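Geranylgeranyl Pyrophosphate Synthetase (Geoglobus acetivorans, PDB 5JFQ) catalyses the stepwise addition of three isopentenyl diphosphate units to dimethylallyl diphosphate, giving geranylgeranyl diphosphate as its major product and some farnesyl diphosphate. Local coordinates at residues R34-Y39 against D113-E118; E89-R94 against V99-G104. One frame throughout, in Å; residues are numbered along the deposited sequence.

Overall arrangement
The two contacts lie on the same side of the chain's centre, about 14 Å apart between their own centres. Contact 1 is buried and joins the end of helix 30-36 and the residue after it to helix 105-123. Contact 2 lies at the surface, where the loop after helix 67-88, residues 89-91, meets the short helix 99-103. Their chemistry follows their place: a two-pronged salt bridge with apolar packing in contact 1, one weak side-chain to backbone hydrogen bond and light packing in contact 2. Helix 99-103 is followed, after a break at Gly104, by helix 105-123. The contacts also touch directly, through Tyr39 on Val99, His38 on Leu102 and Ala35 on Phe103.

Contact 1 of 2, residues R34-Y39 against D113-E118; sequences RAARHY and DTLYAE
Arg37 and Glu118 form a salt bridge with two hydrogen bonds. Arg37 NH1 gives a bond to Glu118 OE1 at 2.9 Å. Arg37 NH2 gives one to Glu118 OE2 at 2.7 Å. The guanidinium meets the carboxylate end-on, and each oxygen is met on its syn side. The two planes are only 6° apart but stepped, so both bonds are tilted. Both are also bent, the NH2 bond with an N-H...O angle of 131°. Arg37 turns at its second torsion (chi2 57°), which swings the guanidinium toward helix 105-123. Arg37 NH2 also bonds to the carbonyl O of Lys25, so this buried nitrogen has two acceptors. A leucine in place of Arg37 would probably leave the buried Glu118 carboxylate without its countercharge and Lys25 O without this donor. The fold is the all-helical polyprenyl synthetase fold. Here the turn between helices 30-36 and 38-42 packs on helix 105-123, whose Tyr116 meets Tyr116 of the second subunit. Next to the salt bridge, Leu115 slides past Arg37 in the opposite direction. Leu115 CD2 lies at the guanidinium edge, in its plane, 3.5 Å from Arg37 NH1. Leu115 CD1 comes within 3.4 Å of Ala36 O. Ala36 CB points at helix 105-123 and packs on Leu115 CG at 4.3 Å.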
loop_
_atom_site.group_PDB
_atom_site.type_symbol
_atom_site.label_atom_id
_atom_site.label_comp_id
_atom_site.label_asym_id
_atom_site.label_seq_id
_atom_site.Cartn_x
_atom_site.Cartn_y
_atom_site.Cartn_z
ATOM N N ARG B 34 -15.088 -4.496 -7.262
ATOM C CA ARG B 34 -15.148 -4.810 -8.682
ATOM C C ARG B 34 -13.836 -4.422 -9.342
ATOM O O ARG B 34 -13.260 -5.199 -10.114
ATOM C CB ARG B 34 -16.331 -4.082 -9.315
ATOM C CG ARG B 34 -17.078 -4.826 -10.423
ATOM C CD ARG B 34 -18.172 -3.914 -11.011
ATOM N NE ARG B 34 -19.060 -3.396 -9.964
ATOM C CZ ARG B 34 -19.662 -2.205 -9.995
ATOM N NH1 ARG B 34 -19.461 -1.376 -11.026
ATOM N NH2 ARG B 34 -20.460 -1.840 -8.985
ATOM N N ALA B 35 -13.314 -3.249 -8.976
ATOM C CA ALA B 35 -12.014 -2.808 -9.455
ATOM C C ALA B 35 -10.889 -3.662 -8.882
ATOM O O ALA B 35 -9.961 -4.046 -9.604
ATOM C CB ALA B 35 -11.803 -1.333 -9.101
ATOM N N ALA B 36 -10.942 -3.964 -7.580
ATOM C CA ALA B 36 -9.830 -4.693 -6.968
ATOM C C ALA B 36 -9.747 -6.142 -7.423
ATOM O O ALA B 36 -8.684 -6.756 -7.310
ATOM C CB ALA B 36 -9.926 -4.657 -5.442
ATOM N N ARG B 37 -10.831 -6.714 -7.914
ATOM C CA ARG B 37 -10.800 -8.090 -8.375
ATOM C C ARG B 37 -10.764 -8.181 -9.879
ATOM O O ARG B 37 -10.776 -9.290 -10.407
ATOM C CB ARG B 37 -12.009 -8.883 -7.858
ATOM C CG ARG B 37 -11.833 -9.499 -6.486
ATOM C CD ARG B 37 -11.503 -8.434 -5.520
ATOM N NE ARG B 37 -11.660 -8.810 -4.123
ATOM C CZ ARG B 37 -10.686 -8.808 -3.224
ATOM N NH1 ARG B 37 -9.459 -8.446 -3.578
ATOM N NH2 ARG B 37 -10.962 -9.127 -1.965
ATOM N N HIS B 38 -10.721 -7.043 -10.577
ATOM C CA HIS B 38 -10.781 -7.048 -12.035
ATOM C C HIS B 38 -9.678 -7.907 -12.645
ATOM O O HIS B 38 -9.958 -8.808 -13.442
ATOM C CB HIS B 38 -10.706 -5.622 -12.566
ATOM C CG HIS B 38 -10.862 -5.531 -14.048
ATOM N ND1 HIS B 38 -11.940 -6.073 -14.716
ATOM C CD2 HIS B 38 -10.072 -4.969 -14.994
ATOM C CE1 HIS B 38 -11.805 -5.850 -16.010
ATOM N NE2 HIS B 38 -10.683 -5.178 -16.207
ATOM N N TYR B 39 -8.418 -7.659 -12.280
ATOM C CA TYR B 39 -7.335 -8.434 -12.887
ATOM C C TYR B 39 -7.328 -9.873 -12.395
ATOM O O TYR B 39 -7.038 -10.792 -13.171
ATOM C CB TYR B 39 -5.975 -7.789 -12.621
ATOM C CG TYR B 39 -5.742 -6.489 -13.358
ATOM C CD1 TYR B 39 -6.503 -6.141 -14.479
ATOM C CD2 TYR B 39 -4.762 -5.600 -12.930
ATOM C CE1 TYR B 39 -6.287 -4.959 -15.135
ATOM C CE2 TYR B 39 -4.548 -4.408 -13.587
ATOM C CZ TYR B 39 -5.305 -4.097 -14.688
ATOM O OH TYR B 39 -5.076 -2.900 -15.331
ATOM N N ASP B 113 -4.445 -0.104 -3.423
ATOM C CA ASP B 113 -4.226 0.101 -1.991
ATOM C C ASP B 113 -4.912 -0.977 -1.170
ATOM O O ASP B 113 -4.411 -1.362 -0.108
ATOM C CB ASP B 113 -4.740 1.465 -1.549
ATOM C CG ASP B 113 -3.836 2.597 -1.964
ATOM O OD1 ASP B 113 -2.735 2.344 -2.489
ATOM O OD2 ASP B 113 -4.234 3.760 -1.747
ATOM N N THR B 114 -6.058 -1.466 -1.654
ATOM C CA THR B 114 -6.805 -2.513 -0.971
ATOM C C THR B 114 -6.124 -3.863 -1.129
ATOM O O THR B 114 -5.901 -4.582 -0.148
ATOM C CB THR B 114 -8.226 -2.590 -1.516
ATOM O OG1 THR B 114 -8.916 -1.351 -1.285
ATOM C CG2 THR B 114 -8.966 -3.746 -0.843
ATOM N N LEU B 115 -5.803 -4.233 -2.366
ATOM C CA LEU B 115 -4.983 -5.415 -2.590
ATOM C C LEU B 115 -3.720 -5.370 -1.738
ATOM O O LEU B 115 -3.326 -6.375 -1.130
ATOM C CB LEU B 115 -4.642 -5.525 -4.081
ATOM C CG LEU B 115 -5.837 -5.899 -4.979
ATOM C CD1 LEU B 115 -5.517 -5.756 -6.474
ATOM C CD2 LEU B 115 -6.355 -7.314 -4.669
ATOM N N TYR B 116 -3.084 -4.197 -1.668
ATOM C CA TYR B 116 -1.829 -4.048 -0.932
ATOM C C TYR B 116 -2.000 -4.455 0.528
ATOM O O TYR B 116 -1.216 -5.243 1.057
ATOM C CB TYR B 116 -1.358 -2.596 -1.038
ATOM C CG TYR B 116 0.138 -2.297 -0.973
ATOM C CD1 TYR B 116 1.093 -3.252 -0.593
ATOM C CD2 TYR B 116 0.581 -1.014 -1.286
ATOM C CE1 TYR B 116 2.459 -2.910 -0.538
ATOM C CE2 TYR B 116 1.911 -0.657 -1.232
ATOM C CZ TYR B 116 2.851 -1.588 -0.873
ATOM O OH TYR B 116 4.160 -1.136 -0.867
ATOM N N ALA B 117 -3.015 -3.909 1.202
ATOM C CA ALA B 117 -3.275 -4.312 2.579
ATOM C C ALA B 117 -3.718 -5.771 2.639
ATOM O O ALA B 117 -3.282 -6.528 3.521
ATOM C CB ALA B 117 -4.330 -3.401 3.218
ATOM N N GLU B 118 -4.570 -6.188 1.694
ATOM C CA GLU B 118 -5.087 -7.545 1.736
ATOM C C GLU B 118 -3.955 -8.557 1.701
ATOM O O GLU B 118 -4.039 -9.605 2.359
ATOM C CB GLU B 118 -6.078 -7.769 0.598
ATOM C CG GLU B 118 -7.493 -7.309 0.932
ATOM C CD GLU B 118 -8.472 -7.432 -0.242
ATOM O OE1 GLU B 118 -8.064 -7.198 -1.414
ATOM O OE2 GLU B 118 -9.665 -7.748 0.017
#

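Contact 2 of 2, residues E89-R94 against V99-G104; sequences EDEMRR and VHTLFG
The backbone comes closest between Glu91 and Thr101, with CA atoms 6.2 Å apart. Glu89 leaves helix 67-88 with positive phi (47°). Asp90 is extended, Glu91 makes a turn, and strand 92-93 follows, the first arm of a small antiparallel hairpin with strand 96-97. Helix 99-103 follows after Thr98 and packs back against residues 89-91, just ahead of the first strand. This turn follows the first aspartate-rich motif of the polyprenyl synthetase family, at the end of helix 67-88. As in relatives, Asp84 and Asp88 probably bind magnesium, Arg93 dimethylallyl diphosphate and Arg94 isopentenyl diphosphate. Arg93 also forms a salt bridge with Asp85.

His100 carries the main polar link. Its NE2 donates a weak, bent hydrogen bond to Asp90 O at 3.0 Å, with an N-H...O angle of 126°. Asp90 O also takes a bond from Thr98 OG1, so side chains from two residues hold this carbonyl. His100 CG sits between its backbone N and carbonyl carbon (chi1 61°), and this turns the imidazole to the loop. His100 CE1 then rests 3.5 Å from Glu89 CA, while the Glu89 carbonyl carbon lies at the ring edge. Thr101 CG2 covers one face of the same ring, over its centre.

Thr101 points at the loop. Its OG1 is hydrogen-bonded to Thr98 O and lies 3.5 Å from Glu91 O. The Glu91 side chain starts away from the helix, bends at its second torsion, and crosses Thr101 at about a right angle, with Glu91 OE2 3.8 Å from Thr101 CG2.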
loop_
_atom_site.group_PDB
_atom_site.type_symbol
_atom_site.label_atom_id
_atom_site.label_comp_id
_atom_site.label_asym_id
_atom_site.label_seq_id
_atom_site.Cartn_x
_atom_site.Cartn_y
_atom_site.Cartn_z
ATOM N N GLU B 89 -0.576 4.797 -18.245
ATOM C CA GLU B 89 -1.847 5.185 -18.870
ATOM C C GLU B 89 -2.251 4.240 -19.994
ATOM O O GLU B 89 -2.911 4.645 -20.958
ATOM C CB GLU B 89 -1.796 6.624 -19.363
ATOM C CG GLU B 89 -1.343 7.578 -18.284
ATOM C CD GLU B 89 -1.597 9.013 -18.659
ATOM O OE1 GLU B 89 -1.509 9.330 -19.865
ATOM O OE2 GLU B 89 -1.900 9.819 -17.753
ATOM N N ASP B 90 -1.852 2.974 -19.870
ATOM C CA ASP B 90 -2.297 1.963 -20.813
ATOM C C ASP B 90 -3.807 1.855 -20.743
ATOM O O ASP B 90 -4.398 1.887 -19.663
ATOM C CB ASP B 90 -1.661 0.609 -20.500
ATOM C CG ASP B 90 -0.149 0.637 -20.597
ATOM O OD1 ASP B 90 0.408 1.733 -20.807
ATOM O OD2 ASP B 90 0.488 -0.430 -20.450
ATOM N N GLU B 91 -4.440 1.770 -21.903
ATOM C CA GLU B 91 -5.869 1.527 -21.906
ATOM C C GLU B 91 -6.184 0.059 -21.743
ATOM O O GLU B 91 -7.293 -0.282 -21.311
ATOM C CB GLU B 91 -6.495 2.051 -23.190
ATOM C CG GLU B 91 -6.758 3.528 -23.140
ATOM C CD GLU B 91 -8.142 3.855 -23.630
ATOM O OE1 GLU B 91 -8.403 3.623 -24.830
ATOM O OE2 GLU B 91 -8.975 4.316 -22.817
ATOM N N MET B 92 -5.235 -0.811 -22.072
ATOM C CA MET B 92 -5.443 -2.242 -21.947
ATOM C C MET B 92 -4.174 -2.907 -21.443
ATOM O O MET B 92 -3.058 -2.442 -21.709
ATOM C CB MET B 92 -5.886 -2.862 -23.273
ATOM C CG MET B 92 -7.300 -2.470 -23.633
ATOM S SD MET B 92 -8.030 -3.592 -24.812
ATOM C CE MET B 92 -7.807 -5.149 -23.972
ATOM N N ARG B 93 -4.375 -3.982 -20.676
ATOM C CA ARG B 93 -3.313 -4.871 -20.222
ATOM C C ARG B 93 -3.688 -6.278 -20.658
ATOM O O ARG B 93 -4.695 -6.828 -20.191
ATOM C CB ARG B 93 -3.129 -4.802 -18.701
ATOM C CG ARG B 93 -2.416 -6.018 -18.087
ATOM C CD ARG B 93 -2.154 -5.805 -16.611
ATOM N NE ARG B 93 -1.351 -4.608 -16.374
ATOM C CZ ARG B 93 -0.021 -4.601 -16.377
ATOM N NH1 ARG B 93 0.641 -5.729 -16.604
ATOM N NH2 ARG B 93 0.648 -3.475 -16.152
ATOM N N ARG B 94 -2.874 -6.855 -21.545
ATOM C CA ARG B 94 -3.242 -8.080 -22.245
ATOM C C ARG B 94 -4.611 -7.889 -22.887
ATOM O O ARG B 94 -4.816 -6.955 -23.675
ATOM C CB ARG B 94 -3.245 -9.289 -21.301
ATOM N N VAL B 99 -7.678 -1.011 -15.185
ATOM C CA VAL B 99 -8.561 -0.693 -14.073
ATOM C C VAL B 99 -8.853 0.798 -14.030
ATOM O O VAL B 99 -9.997 1.213 -13.804
ATOM C CB VAL B 99 -7.939 -1.190 -12.756
ATOM C CG1 VAL B 99 -8.733 -0.679 -11.556
ATOM C CG2 VAL B 99 -7.829 -2.704 -12.766
ATOM N N HIS B 100 -7.837 1.632 -14.236
ATOM C CA HIS B 100 -8.128 3.050 -14.165
ATOM C C HIS B 100 -9.029 3.491 -15.307
ATOM O O HIS B 100 -9.745 4.488 -15.171
ATOM C CB HIS B 100 -6.836 3.870 -14.116
ATOM C CG HIS B 100 -5.943 3.703 -15.302
ATOM N ND1 HIS B 100 -5.599 4.755 -16.126
ATOM C CD2 HIS B 100 -5.289 2.616 -15.783
ATOM C CE1 HIS B 100 -4.780 4.321 -17.067
ATOM N NE2 HIS B 100 -4.578 3.027 -16.883
ATOM N N THR B 101 -9.059 2.753 -16.410
ATOM C CA THR B 101 -9.925 3.186 -17.495
ATOM C C THR B 101 -11.378 2.805 -17.222
ATOM O O THR B 101 -12.285 3.602 -17.484
ATOM C CB THR B 101 -9.418 2.641 -18.844
ATOM O OG1 THR B 101 -9.154 1.239 -18.751
ATOM C CG2 THR B 101 -8.120 3.332 -19.221
ATOM N N LEU B 102 -11.622 1.627 -16.651
ATOM C CA LEU B 102 -13.003 1.227 -16.388
ATOM C C LEU B 102 -13.603 1.948 -15.191
ATOM O O LEU B 102 -14.815 2.187 -15.156
ATOM C CB LEU B 102 -13.083 -0.269 -16.136
ATOM C CG LEU B 102 -12.747 -1.117 -17.338
ATOM C CD1 LEU B 102 -12.460 -2.495 -16.832
ATOM C CD2 LEU B 102 -13.951 -1.112 -18.239
ATOM N N PHE B 103 -12.798 2.258 -14.185
ATOM C CA PHE B 103 -13.338 2.733 -12.924
ATOM C C PHE B 103 -12.832 4.103 -12.534
ATOM O O PHE B 103 -13.396 4.715 -11.621
ATOM C CB PHE B 103 -13.001 1.759 -11.789
ATOM C CG PHE B 103 -13.210 0.330 -12.134
ATOM C CD1 PHE B 103 -14.429 -0.291 -11.886
ATOM C CD2 PHE B 103 -12.185 -0.416 -12.677
ATOM C CE1 PHE B 103 -14.628 -1.639 -12.176
ATOM C CE2 PHE B 103 -12.374 -1.762 -12.975
ATOM C CZ PHE B 103 -13.603 -2.373 -12.724
ATOM N N GLY B 104 -11.798 4.596 -13.186
ATOM C CA GLY B 104 -11.260 5.892 -12.840
ATOM C C GLY B 104 -9.968 5.769 -12.050
ATOM O O GLY B 104 -9.664 4.743 -11.426
#